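Long-range contacts in RagA protein (PDB 6SLN), which probably takes up nutrients across the outer membrane of Porphyromonas gingivalis as a TonB-dependent beta-barrel receptor: residues K109-P114 against N176-E181; W751-S756 against L850-K855; K855-D860 against L934-P939; D860-Y865 against L929-L934; V954-R959 against Y989-Q994. One frame throughout, in Å; residues are numbered along the deposited sequence.

Interaction 1. Residues K109-P114 against N176-E181; sequences KLAEKP and NPNDFE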
# COMPACT_ATOMS: atom_id res chain seq x y z
N LYS A 109 39.17 11.00 12.75
CA LYS A 109 38.23 10.53 13.75
C LYS A 109 36.91 10.08 13.14
O LYS A 109 36.11 9.45 13.85
CB LYS A 109 38.01 11.63 14.79
CG LYS A 109 39.30 12.09 15.47
CD LYS A 109 39.80 13.40 14.88
CE LYS A 109 40.53 14.27 15.91
NZ LYS A 109 40.61 15.70 15.44
N LEU A 110 36.68 10.35 11.86
CA LEU A 110 35.43 9.99 11.19
C LEU A 110 35.54 8.80 10.25
O LEU A 110 34.51 8.20 9.91
CB LEU A 110 34.90 11.19 10.40
CG LEU A 110 34.61 12.50 11.16
CD1 LEU A 110 34.44 13.68 10.20
CD2 LEU A 110 33.37 12.33 12.01
N ALA A 111 36.76 8.42 9.84
CA ALA A 111 36.98 7.56 8.68
C ALA A 111 36.90 6.07 9.02
O ALA A 111 37.37 5.64 10.07
CB ALA A 111 38.36 7.85 8.07
N GLU A 112 36.31 5.31 8.10
CA GLU A 112 36.28 3.84 8.11
C GLU A 112 36.06 3.26 9.49
O GLU A 112 37.02 2.89 10.18
CB GLU A 112 37.57 3.27 7.51
CG GLU A 112 37.83 3.61 6.03
CD GLU A 112 37.27 2.56 5.06
OE1 GLU A 112 36.18 2.81 4.50
OE2 GLU A 112 37.92 1.50 4.87
N LYS A 113 34.80 3.16 9.93
CA LYS A 113 34.53 2.63 11.25
C LYS A 113 33.45 1.56 11.15
O LYS A 113 32.51 1.69 10.36
CB LYS A 113 34.11 3.74 12.23
CG LYS A 113 35.24 4.75 12.54
CD LYS A 113 35.26 5.23 13.99
CE LYS A 113 36.68 5.21 14.59
NZ LYS A 113 37.64 6.17 13.95
N PRO A 114 33.56 0.50 11.92
CA PRO A 114 32.75 -0.69 11.62
C PRO A 114 31.33 -0.62 12.15
O PRO A 114 30.73 -1.67 12.38
CB PRO A 114 33.54 -1.81 12.31
CG PRO A 114 34.21 -1.14 13.47
CD PRO A 114 34.46 0.30 13.07
N ASN A 176 28.31 7.78 3.05
CA ASN A 176 29.63 7.22 3.27
C ASN A 176 30.48 8.21 4.07
O ASN A 176 30.86 9.27 3.54
CB ASN A 176 30.27 6.87 1.91
CG ASN A 176 31.65 6.23 2.03
OD1 ASN A 176 32.19 6.04 3.12
ND2 ASN A 176 32.22 5.90 0.88
N PRO A 177 30.80 7.91 5.33
CA PRO A 177 31.50 8.89 6.17
C PRO A 177 32.92 9.15 5.75
O PRO A 177 33.53 10.11 6.25
CB PRO A 177 31.46 8.26 7.57
CG PRO A 177 30.64 6.99 7.42
CD PRO A 177 30.71 6.60 5.99
N ASN A 178 33.49 8.34 4.86
CA ASN A 178 34.80 8.65 4.30
C ASN A 178 34.76 9.87 3.41
O ASN A 178 35.82 10.43 3.11
CB ASN A 178 35.32 7.47 3.51
CG ASN A 178 36.30 6.68 4.28
OD1 ASN A 178 36.14 5.48 4.42
ND2 ASN A 178 37.32 7.34 4.81
N ASP A 179 33.57 10.26 2.94
CA ASP A 179 33.39 11.49 2.19
C ASP A 179 33.38 12.73 3.07
O ASP A 179 33.34 13.84 2.54
CB ASP A 179 32.09 11.42 1.39
CG ASP A 179 32.05 10.21 0.49
OD1 ASP A 179 33.13 9.74 0.11
OD2 ASP A 179 30.94 9.74 0.17
N PHE A 180 33.43 12.56 4.40
CA PHE A 180 33.39 13.67 5.35
C PHE A 180 34.79 14.24 5.56
O PHE A 180 35.72 13.51 5.91
CB PHE A 180 32.80 13.22 6.68
CG PHE A 180 31.38 12.74 6.60
CD1 PHE A 180 30.64 12.89 5.45
CD2 PHE A 180 30.79 12.13 7.69
CE1 PHE A 180 29.34 12.45 5.39
CE2 PHE A 180 29.49 11.68 7.64
CZ PHE A 180 28.76 11.84 6.50
N GLU A 181 34.92 15.55 5.36
CA GLU A 181 36.20 16.21 5.58
C GLU A 181 36.38 16.56 7.04
O GLU A 181 37.43 16.27 7.64
CB GLU A 181 36.28 17.49 4.74
CG GLU A 181 37.63 18.18 4.79
CD GLU A 181 38.76 17.23 4.47
OE1 GLU A 181 39.31 16.62 5.41
OE2 GLU A 181 39.10 17.09 3.27

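Interaction 2. Residues W751-S756 against L850-K855; sequences WNVYAS and LGASWK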
# COMPACT_ATOMS: atom_id res chain seq x y z
N TRP A 751 60.13 9.77 15.53
CA TRP A 751 59.04 9.54 16.47
C TRP A 751 58.04 10.69 16.45
O TRP A 751 58.36 11.81 16.03
CB TRP A 751 59.59 9.38 17.89
CG TRP A 751 59.84 7.97 18.30
CD1 TRP A 751 61.02 7.32 18.25
CD2 TRP A 751 58.88 7.04 18.82
NE1 TRP A 751 60.87 6.03 18.70
CE2 TRP A 751 59.56 5.84 19.06
CE3 TRP A 751 57.51 7.10 19.09
CZ2 TRP A 751 58.93 4.70 19.57
CZ3 TRP A 751 56.89 5.97 19.60
CH2 TRP A 751 57.59 4.79 19.83
N ASN A 752 56.83 10.42 16.95
CA ASN A 752 55.83 11.48 17.12
C ASN A 752 54.72 10.96 18.05
O ASN A 752 53.83 10.23 17.60
CB ASN A 752 55.25 11.93 15.79
CG ASN A 752 54.23 13.05 15.94
OD1 ASN A 752 53.95 13.50 17.06
ND2 ASN A 752 53.67 13.51 14.82
N VAL A 753 54.77 11.39 19.31
CA VAL A 753 53.76 11.06 20.30
C VAL A 753 52.88 12.28 20.49
O VAL A 753 53.39 13.39 20.70
CB VAL A 753 54.41 10.64 21.62
CG1 VAL A 753 53.37 10.06 22.55
CG2 VAL A 753 55.51 9.64 21.37
N TYR A 754 51.55 12.09 20.41
CA TYR A 754 50.59 13.19 20.52
C TYR A 754 49.44 12.75 21.41
O TYR A 754 49.12 11.56 21.50
CB TYR A 754 50.04 13.62 19.15
CG TYR A 754 49.80 12.46 18.21
CD1 TYR A 754 50.86 11.90 17.49
CD2 TYR A 754 48.54 11.90 18.07
CE1 TYR A 754 50.66 10.82 16.65
CE2 TYR A 754 48.33 10.82 17.23
CZ TYR A 754 49.39 10.29 16.52
OH TYR A 754 49.21 9.21 15.67
N ALA A 755 48.82 13.73 22.06
CA ALA A 755 47.76 13.49 23.04
C ALA A 755 46.68 14.55 22.93
O ALA A 755 46.95 15.73 22.66
CB ALA A 755 48.31 13.47 24.46
N SER A 756 45.45 14.12 23.14
CA SER A 756 44.30 15.00 23.12
C SER A 756 43.46 14.64 24.32
O SER A 756 43.19 13.45 24.56
CB SER A 756 43.52 14.85 21.81
OG SER A 756 42.14 15.07 22.01
N LEU A 850 45.40 9.14 22.64
CA LEU A 850 46.85 9.02 22.53
C LEU A 850 47.21 8.74 21.08
O LEU A 850 46.35 8.58 20.21
CB LEU A 850 47.39 7.90 23.42
CG LEU A 850 47.21 8.06 24.92
CD1 LEU A 850 46.26 6.99 25.40
CD2 LEU A 850 48.56 7.95 25.61
N GLY A 851 48.51 8.65 20.83
CA GLY A 851 48.94 8.31 19.49
C GLY A 851 50.43 8.43 19.29
O GLY A 851 51.01 9.49 19.52
N ALA A 852 51.05 7.34 18.86
CA ALA A 852 52.44 7.35 18.45
C ALA A 852 52.53 6.94 16.99
O ALA A 852 51.78 6.07 16.53
CB ALA A 852 53.30 6.42 19.31
N SER A 853 53.43 7.58 16.27
CA SER A 853 53.77 7.18 14.92
C SER A 853 55.28 7.00 14.86
O SER A 853 56.03 7.89 15.26
CB SER A 853 53.32 8.20 13.89
OG SER A 853 53.67 9.50 14.31
N TRP A 854 55.71 5.82 14.39
CA TRP A 854 57.12 5.57 14.14
C TRP A 854 57.51 6.10 12.78
O TRP A 854 57.19 7.24 12.43
CB TRP A 854 57.43 4.09 14.23
CG TRP A 854 58.76 3.92 14.79
CD1 TRP A 854 59.35 4.71 15.72
CD2 TRP A 854 59.71 2.91 14.46
NE1 TRP A 854 60.61 4.26 15.99
CE2 TRP A 854 60.86 3.15 15.23
CE3 TRP A 854 59.71 1.82 13.58
CZ2 TRP A 854 61.99 2.35 15.16
CZ3 TRP A 854 60.83 1.02 13.51
CH2 TRP A 854 61.95 1.29 14.30
N LYS A 855 58.21 5.30 11.98
CA LYS A 855 58.40 5.62 10.58
C LYS A 855 57.41 4.77 9.78
O LYS A 855 57.74 3.71 9.25
CB LYS A 855 59.85 5.41 10.15
CG LYS A 855 60.29 6.36 9.02
CD LYS A 855 61.80 6.66 9.03
CE LYS A 855 62.25 7.38 7.74
NZ LYS A 855 63.37 6.66 7.02

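Interaction 3. Residues K855-D860 against L934-P939; sequences KGLSLD and LTYVLP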
# COMPACT_ATOMS: atom_id res chain seq x y z
N LYS A 855 58.21 5.30 11.98
CA LYS A 855 58.40 5.62 10.58
C LYS A 855 57.41 4.77 9.78
O LYS A 855 57.74 3.71 9.25
CB LYS A 855 59.85 5.41 10.15
CG LYS A 855 60.29 6.36 9.02
CD LYS A 855 61.80 6.66 9.03
CE LYS A 855 62.25 7.38 7.74
NZ LYS A 855 63.37 6.66 7.02
N GLY A 856 56.17 5.24 9.73
CA GLY A 856 55.11 4.54 9.05
C GLY A 856 54.28 3.66 9.95
O GLY A 856 53.19 3.25 9.54
N LEU A 857 54.75 3.36 11.15
CA LEU A 857 54.00 2.56 12.10
C LEU A 857 53.30 3.48 13.09
O LEU A 857 53.95 4.25 13.80
CB LEU A 857 54.91 1.57 12.82
CG LEU A 857 54.18 0.28 13.22
CD1 LEU A 857 53.36 -0.24 12.04
CD2 LEU A 857 55.17 -0.77 13.69
N SER A 858 51.97 3.41 13.13
CA SER A 858 51.17 4.23 14.03
C SER A 858 50.29 3.37 14.91
O SER A 858 49.79 2.32 14.50
CB SER A 858 50.26 5.20 13.26
OG SER A 858 51.03 6.16 12.57
N LEU A 859 50.10 3.84 16.14
CA LEU A 859 49.12 3.26 17.05
C LEU A 859 48.32 4.41 17.63
O LEU A 859 48.89 5.32 18.24
CB LEU A 859 49.79 2.44 18.15
CG LEU A 859 48.80 1.72 19.06
CD1 LEU A 859 48.99 0.21 19.02
CD2 LEU A 859 49.00 2.24 20.45
N ASP A 860 47.00 4.37 17.44
CA ASP A 860 46.11 5.41 17.93
C ASP A 860 45.03 4.81 18.82
O ASP A 860 44.36 3.84 18.43
CB ASP A 860 45.47 6.19 16.78
CG ASP A 860 46.39 7.27 16.26
OD1 ASP A 860 46.18 8.45 16.62
OD2 ASP A 860 47.34 6.94 15.52
N LEU A 934 46.34 -0.02 14.96
CA LEU A 934 47.71 -0.11 14.47
C LEU A 934 47.66 0.04 12.96
O LEU A 934 46.98 -0.73 12.27
CB LEU A 934 48.34 -1.44 14.87
CG LEU A 934 49.77 -1.59 14.37
CD1 LEU A 934 50.68 -0.70 15.20
CD2 LEU A 934 50.21 -3.03 14.44
N THR A 935 48.37 1.04 12.44
CA THR A 935 48.41 1.30 11.01
C THR A 935 49.84 1.21 10.51
O THR A 935 50.79 1.51 11.25
CB THR A 935 47.80 2.66 10.69
OG1 THR A 935 46.51 2.73 11.29
CG2 THR A 935 47.66 2.87 9.18
N TYR A 936 50.00 0.79 9.25
CA TYR A 936 51.30 0.74 8.60
C TYR A 936 51.19 1.38 7.22
O TYR A 936 50.57 0.80 6.32
CB TYR A 936 51.83 -0.68 8.49
CG TYR A 936 53.26 -0.70 8.06
CD1 TYR A 936 54.08 0.40 8.29
CD2 TYR A 936 53.80 -1.79 7.41
CE1 TYR A 936 55.39 0.41 7.89
CE2 TYR A 936 55.12 -1.79 7.01
CZ TYR A 936 55.91 -0.68 7.26
OH TYR A 936 57.23 -0.66 6.87
N VAL A 937 51.79 2.56 7.06
CA VAL A 937 51.94 3.20 5.76
C VAL A 937 53.12 2.53 5.07
O VAL A 937 54.26 2.69 5.50
CB VAL A 937 52.15 4.71 5.89
CG1 VAL A 937 52.65 5.30 4.58
CG2 VAL A 937 50.86 5.39 6.31
N LEU A 938 52.85 1.77 4.01
CA LEU A 938 53.90 0.98 3.38
C LEU A 938 54.99 1.91 2.85
O LEU A 938 54.68 2.97 2.29
CB LEU A 938 53.35 0.13 2.24
CG LEU A 938 52.44 -1.03 2.67
CD1 LEU A 938 52.60 -2.20 1.71
CD2 LEU A 938 52.68 -1.48 4.12
N PRO A 939 56.26 1.54 3.02
CA PRO A 939 57.39 2.41 2.63
C PRO A 939 57.30 2.97 1.22
O PRO A 939 57.19 2.22 0.25
CB PRO A 939 58.60 1.48 2.77
CG PRO A 939 58.02 0.09 2.99
CD PRO A 939 56.72 0.30 3.66

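Interaction 4. Residues D860-Y865 against L929-L934; sequences DADFAY and LKNLKL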
# COMPACT_ATOMS: atom_id res chain seq x y z
N ASP A 860 47.00 4.37 17.44
CA ASP A 860 46.11 5.41 17.93
C ASP A 860 45.03 4.81 18.82
O ASP A 860 44.36 3.84 18.43
CB ASP A 860 45.47 6.19 16.78
CG ASP A 860 46.39 7.27 16.26
OD1 ASP A 860 46.18 8.45 16.62
OD2 ASP A 860 47.34 6.94 15.52
N ALA A 861 44.88 5.37 20.01
CA ALA A 861 43.87 4.95 20.97
C ALA A 861 42.94 6.12 21.22
O ALA A 861 43.40 7.23 21.50
CB ALA A 861 44.51 4.47 22.28
N ASP A 862 41.65 5.88 21.11
CA ASP A 862 40.63 6.87 21.41
C ASP A 862 39.83 6.36 22.61
O ASP A 862 39.16 5.32 22.52
CB ASP A 862 39.75 7.13 20.19
CG ASP A 862 40.45 7.97 19.14
OD1 ASP A 862 41.24 7.41 18.36
OD2 ASP A 862 40.21 9.20 19.08
N PHE A 863 39.94 7.06 23.73
CA PHE A 863 39.16 6.77 24.93
C PHE A 863 38.07 7.81 25.12
O PHE A 863 38.15 8.95 24.66
CB PHE A 863 40.02 6.78 26.19
CG PHE A 863 41.06 5.73 26.23
CD1 PHE A 863 42.24 5.88 25.54
CD2 PHE A 863 40.89 4.62 27.03
CE1 PHE A 863 43.21 4.94 25.61
CE2 PHE A 863 41.85 3.67 27.11
CZ PHE A 863 43.02 3.82 26.40
N ALA A 864 37.06 7.40 25.89
CA ALA A 864 35.90 8.21 26.21
C ALA A 864 35.33 7.71 27.53
O ALA A 864 35.43 6.52 27.85
CB ALA A 864 34.85 8.13 25.10
N TYR A 865 34.73 8.61 28.30
CA TYR A 865 34.14 8.18 29.56
C TYR A 865 32.87 8.96 29.88
O TYR A 865 32.63 10.07 29.38
CB TYR A 865 35.14 8.29 30.72
CG TYR A 865 35.80 9.64 30.85
CD1 TYR A 865 36.96 9.93 30.16
CD2 TYR A 865 35.28 10.60 31.70
CE1 TYR A 865 37.57 11.16 30.29
CE2 TYR A 865 35.89 11.84 31.84
CZ TYR A 865 37.03 12.11 31.13
OH TYR A 865 37.62 13.33 31.27
N LEU A 929 37.60 2.15 25.92
CA LEU A 929 38.56 2.26 24.83
C LEU A 929 37.76 2.15 23.55
O LEU A 929 37.39 1.05 23.13
CB LEU A 929 39.63 1.17 24.93
CG LEU A 929 40.68 1.16 23.83
CD1 LEU A 929 41.24 2.55 23.60
CD2 LEU A 929 41.79 0.17 24.15
N LYS A 930 37.42 3.29 22.95
CA LYS A 930 36.52 3.28 21.80
C LYS A 930 37.22 2.81 20.54
O LYS A 930 36.65 2.05 19.76
CB LYS A 930 35.92 4.66 21.59
CG LYS A 930 34.83 5.00 22.55
CD LYS A 930 33.59 5.44 21.81
CE LYS A 930 32.70 4.25 21.45
NZ LYS A 930 31.89 3.79 22.61
N ASN A 931 38.46 3.21 20.35
CA ASN A 931 39.16 2.92 19.12
C ASN A 931 40.62 2.65 19.43
O ASN A 931 41.25 3.41 20.17
CB ASN A 931 39.02 4.10 18.14
CG ASN A 931 39.74 3.88 16.83
OD1 ASN A 931 39.20 3.28 15.91
ND2 ASN A 931 40.97 4.37 16.74
N LEU A 932 41.13 1.54 18.92
CA LEU A 932 42.55 1.24 18.93
C LEU A 932 42.92 0.80 17.53
O LEU A 932 42.23 -0.04 16.93
CB LEU A 932 42.89 0.17 19.97
CG LEU A 932 44.37 -0.07 20.27
CD1 LEU A 932 45.04 1.11 20.96
CD2 LEU A 932 44.50 -1.32 21.12
N LYS A 933 43.97 1.39 16.97
CA LYS A 933 44.31 1.11 15.58
C LYS A 933 45.82 1.11 15.41
O LYS A 933 46.49 2.10 15.71
CB LYS A 933 43.65 2.11 14.63
CG LYS A 933 44.01 1.90 13.16
CD LYS A 933 43.57 3.07 12.30
CE LYS A 933 42.21 2.82 11.68
NZ LYS A 933 42.01 3.58 10.40
N LEU A 934 46.34 -0.02 14.96
CA LEU A 934 47.71 -0.11 14.47
C LEU A 934 47.66 0.04 12.96
O LEU A 934 46.98 -0.73 12.27
CB LEU A 934 48.34 -1.44 14.87
CG LEU A 934 49.77 -1.59 14.37
CD1 LEU A 934 50.68 -0.70 15.20
CD2 LEU A 934 50.21 -3.03 14.44

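Interaction 5. Residues V954-R959 against Y989-Q994; sequences VYLMAR and YVAGIQ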
# COMPACT_ATOMS: atom_id res chain seq x y z
N VAL A 954 48.03 -0.66 5.49
CA VAL A 954 47.25 -1.70 6.15
C VAL A 954 47.08 -1.29 7.60
O VAL A 954 47.93 -0.59 8.17
CB VAL A 954 47.91 -3.09 6.04
CG1 VAL A 954 47.71 -3.64 4.65
CG2 VAL A 954 49.40 -3.01 6.40
N TYR A 955 45.97 -1.71 8.20
CA TYR A 955 45.71 -1.39 9.59
C TYR A 955 44.98 -2.53 10.27
O TYR A 955 44.25 -3.30 9.64
CB TYR A 955 44.88 -0.11 9.75
CG TYR A 955 43.49 -0.15 9.14
CD1 TYR A 955 42.42 -0.74 9.82
CD2 TYR A 955 43.24 0.44 7.90
CE1 TYR A 955 41.14 -0.75 9.25
CE2 TYR A 955 41.98 0.43 7.34
CZ TYR A 955 40.93 -0.16 8.02
OH TYR A 955 39.68 -0.16 7.43
N LEU A 956 45.18 -2.60 11.58
CA LEU A 956 44.48 -3.51 12.46
C LEU A 956 43.70 -2.68 13.47
O LEU A 956 44.27 -1.79 14.11
CB LEU A 956 45.46 -4.44 13.16
CG LEU A 956 45.15 -5.93 13.19
CD1 LEU A 956 44.56 -6.35 11.87
CD2 LEU A 956 46.44 -6.69 13.50
N MET A 957 42.42 -2.96 13.63
CA MET A 957 41.56 -2.06 14.38
C MET A 957 40.64 -2.81 15.32
O MET A 957 40.15 -3.89 15.00
CB MET A 957 40.74 -1.18 13.42
CG MET A 957 40.19 0.03 14.10
SD MET A 957 38.72 0.56 13.29
CE MET A 957 37.74 -0.89 13.55
N ALA A 958 40.40 -2.21 16.49
CA ALA A 958 39.41 -2.70 17.44
C ALA A 958 38.50 -1.55 17.88
O ALA A 958 38.97 -0.41 18.07
CB ALA A 958 40.09 -3.32 18.67
N ARG A 959 37.21 -1.82 18.03
CA ARG A 959 36.26 -0.86 18.58
C ARG A 959 35.66 -1.43 19.86
O ARG A 959 35.25 -2.60 19.88
CB ARG A 959 35.12 -0.51 17.60
CG ARG A 959 34.14 0.56 18.18
CD ARG A 959 32.93 0.89 17.26
NE ARG A 959 31.76 0.10 17.64
CZ ARG A 959 30.71 0.60 18.28
NH1 ARG A 959 30.69 1.88 18.57
NH2 ARG A 959 29.69 -0.18 18.62
N TYR A 989 36.69 -6.40 15.91
CA TYR A 989 38.04 -6.53 15.36
C TYR A 989 37.93 -6.41 13.85
O TYR A 989 37.18 -7.17 13.22
CB TYR A 989 38.68 -7.86 15.73
CG TYR A 989 38.63 -8.19 17.19
CD1 TYR A 989 37.55 -8.88 17.72
CD2 TYR A 989 39.67 -7.83 18.03
CE1 TYR A 989 37.50 -9.20 19.06
CE2 TYR A 989 39.63 -8.15 19.37
CZ TYR A 989 38.54 -8.83 19.88
OH TYR A 989 38.47 -9.15 21.22
N VAL A 990 38.68 -5.49 13.28
CA VAL A 990 38.70 -5.31 11.84
C VAL A 990 40.15 -5.27 11.38
O VAL A 990 41.02 -4.69 12.04
CB VAL A 990 37.94 -4.03 11.42
CG1 VAL A 990 37.79 -3.95 9.90
CG2 VAL A 990 36.56 -4.01 12.07
N ALA A 991 40.41 -5.92 10.26
CA ALA A 991 41.62 -5.69 9.50
C ALA A 991 41.23 -4.93 8.25
O ALA A 991 40.11 -5.09 7.73
CB ALA A 991 42.32 -7.02 9.18
N GLY A 992 42.12 -4.07 7.77
CA GLY A 992 41.78 -3.23 6.63
C GLY A 992 42.99 -2.82 5.83
O GLY A 992 44.13 -2.85 6.31
N ILE A 993 42.72 -2.41 4.59
CA ILE A 993 43.74 -2.08 3.62
C ILE A 993 43.38 -0.74 2.98
O ILE A 993 42.22 -0.33 2.98
CB ILE A 993 43.87 -3.19 2.55
CG1 ILE A 993 45.05 -2.94 1.61
CG2 ILE A 993 42.59 -3.33 1.76
CD1 ILE A 993 45.70 -4.21 1.13
N GLN A 994 44.39 -0.05 2.46
CA GLN A 994 44.12 1.13 1.66
C GLN A 994 45.13 1.26 0.52
O GLN A 994 46.33 1.08 0.71
CB GLN A 994 44.14 2.41 2.48
CG GLN A 994 43.82 3.63 1.64
CD GLN A 994 44.26 4.93 2.27
OE1 GLN A 994 45.44 5.30 2.24
NE2 GLN A 994 43.30 5.65 2.83

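Interaction 1. Residues K109-P114 against N176-E181
A first torsion of -59° puts CG of Leu110 anti to its carbonyl carbon, and from there CD1 reaches across to Phe180; Glu112 starts the same way, but a bend at chi2 (-92°) swings its carboxylate back toward Asn178, although its CB sets off away from that side. This is an internal joint of the plug, the domain that fills the barrel of a TonB-dependent receptor. The loop following strand 102-106 meets the 3-10 turn 177-179 that leads into strand 180-186, and since those two strands are antiparallel neighbours, the contact carries their association on past the paired backbones. Leu110 crosses Phe180 at about a right angle, CD1 lying 3.9 Å from CB of Phe180. The aromatic ring itself is covered on one face from its own segment, where CA of Pro177 sits over its centre. An Asx turn shapes the same corner, with Asn178 N donating to Asn176 OD1 over 3.2 Å from well above the carbonyl plane. Asp179 N also bonds Asn176 O at 2.9 Å. The carboxylate of Glu112 comes up against the side-chain amide of Asn178 with the two planes 35° apart. Asp315 on barrel strand 309-322 brings a second carboxylate close to the buried Glu112, which would tend to favour protonation of one of them. Asp179 is hydrogen-bonded to Tyr328 and Ser330 of the barrel wall. The carbonyl O of Leu110 rests 3.8 Å from CB of Pro177.

Interaction 2. Residues W751-S756 against L850-K855
Strands 752-756 and 850-853 run antiparallel at 166°, their axes 4.7 Å apart at the closest, with Val753 and Ala852 forming a non-hydrogen-bonded pair. Tyr754 N donates to Gly851 O over 2.8 Å, nearly along the C=O axis, while Ser853 N reaches Asn752 O at 3.0 Å from above the carbonyl plane; the hydroxyl of Ser853 adds a weak bond to that same oxygen. Tyr754 has its CG between the backbone N and the carbonyl carbon (chi1 38°), which folds the ring across onto Gly851, whose CA lies 3.8 Å from the ring centroid in a CH-pi contact over the face. With no side chain on Gly851, the ring can lie flat on the neighbouring backbone. Its hydroxyl is hydrogen-bonded to Asp860 of the adjoining strand. On the opposite side, with Val753 and Ala852, two tryptophans form a T-shaped pair on the surface. The pyrrole edge of Trp854, led by CD1, points at the face of Trp751, the planes 65° apart and the five-membered rings 4.6 Å between centroids. Trp751 in turn presents its edge to Ala852, CZ3 to CB 3.6 Å. Such surface indoles are consistent with a position near a membrane interface of the barrel. Strand 732-746 flanks 752-764 on its far edge, and strand 857-873 borders 844-853, so this pair lies within the continuous barrel wall.

Interaction 3. Residues K855-D860 against L934-P939
Leu934, Gly856 and Leu857 give up most surface here, at the end of an antiparallel strand pairing in the wall of the TonB-dependent receptor barrel, where strands 857-860 and 934-937 meet at 155°. Leu934 has CG anti to its backbone N (chi1 179°), which lays CD1 alongside the opposite strand, 3.2 Å from Ser858 O and 4.1 Å from CG of Leu857. Leu857 and Leu934 cross obliquely on the surface side, which probably faces lipid; Leu859 joins them through its own CD1. Leu857 also meets Tyr936 at about a right angle, CD1 to CD1 3.9 Å. Ser858 and Thr935, whose side chains lie on the other face of the pair, bond reciprocally through their backbones: Ser858 N to Thr935 O is almost straight, and Thr935 N returns to Ser858 O over 2.8 Å. Gly856 makes the entry to the strand. Its left-handed backbone (phi 95°) turns the chain in from Lys855, and the absence of a side chain lets Tyr936 and Val937 pack close to it. The edge of the Tyr936 ring lies against its carbonyl group. That carbonyl O takes the N-H of Val937 in its plane, on a lone pair, at 2.9 Å.

Interaction 4. Residues D860-Y865 against L929-L934
A classic beta bulge interrupts the antiparallel pairing of strands 857-873 and 921-937 in the receptor's barrel wall: Lys930 and Asn931 both face Asp862, so the register slips by one before Phe863 pairs with Leu929. The carbonyl O of Asp862 receives two backbone N-H groups, Asn931 at 3.1 Å on a lone pair and Lys930 through a weak, bent bond. Regular pairing precedes the bulge, Asp860 and Lys933 exchanging two bonds and Asp862 N reaching Asn931 O at 2.7 Å. On the lumenal side Asp862 and Asn931 lie side by side and point the same way, their flat ends turned 70° apart; the amide ND2 gives Asp862 OD1 only a weak bond of 3.5 Å, while OD2 is taken by Ser849 on the adjoining strand. Lys930, bent at three successive torsions, turns its NZ from the pair to Gln123 of the plug and Asn960 of strand 951-964, tying wall to plug at the bulge. The side with Ala861, Phe863, Leu929 and Leu932 is apolar. Ala861 CB touches Leu932 CD1 at 3.6 Å, and the Phe863 ring, stacked with Phe848 of the next strand, offers a face to Leu929. With CG anti to its backbone N (chi1 179°), Leu929 brings one methyl squarely over that ring: CD1 sits 3.6 Å from the centroid of Phe863, 13° off the normal.

Interaction 5. Residues V954-R959 against Y989-Q994
Strands 954-958 and 989-994 run antiparallel at 163° with unbroken register, the last two strands of the TonB-dependent receptor barrel in chain order. Two reciprocal pairs of backbone bonds hold them, Tyr955 with Gly992 and Met957 with Val990. Val990 N to Met957 O is the straightest (174°, 2.8 Å), and Met957 N meets Val990 O at 2.7 Å nearly along the C=O axis. Tyr955 holds its CG in the crowded position between backbone N and carbonyl carbon (chi1 62°), so the ring lies across the neighbouring strand on Gly992, CA 3.7 Å from the ring centroid. The glycine leaves room for the ring, as at Tyr754 and Gly851, consistent with aromatic rescue of glycine in antiparallel sheets. Lys933 adds a cation-pi contact to the same ring. On this inner side Met957 and Val990 run side by side, and Pro114 of the plug packs on both. Toward the surface, Val954 CG1 meets Ile993 CD1 obliquely at 4.1 Å. Strand 218-230, the first of the barrel, borders 986-996 on its other edge and closes the cylinder. On the same outer face as Val954, Leu956 lays CD1 3.6 Å from CB of Ala991.

How the interactions relate
Interactions 2 to 5 all lie in the barrel wall, interactions 3 and 4 along a single strand pair, while interaction 1 belongs to the plug inside it. Interaction 2 passes to interaction 3 through Ala852 O and Leu859 N, 2.8 Å apart, and Lys855 lies in both. Interactions 3 and 4 share Asp860 and Leu934, with centres about 16 Å apart; Leu934 O then meets Leu956 N of interaction 5 at 2.7 Å. The plug touches the wall at interaction 5, Pro114 CD lying 3.5 Å from Met957 CE, and at interaction 4 through Lys113 and Asn931. None of the five includes a residue of the phospholipid pocket formed by Ala448, Phe501, Tyr525 and their neighbours.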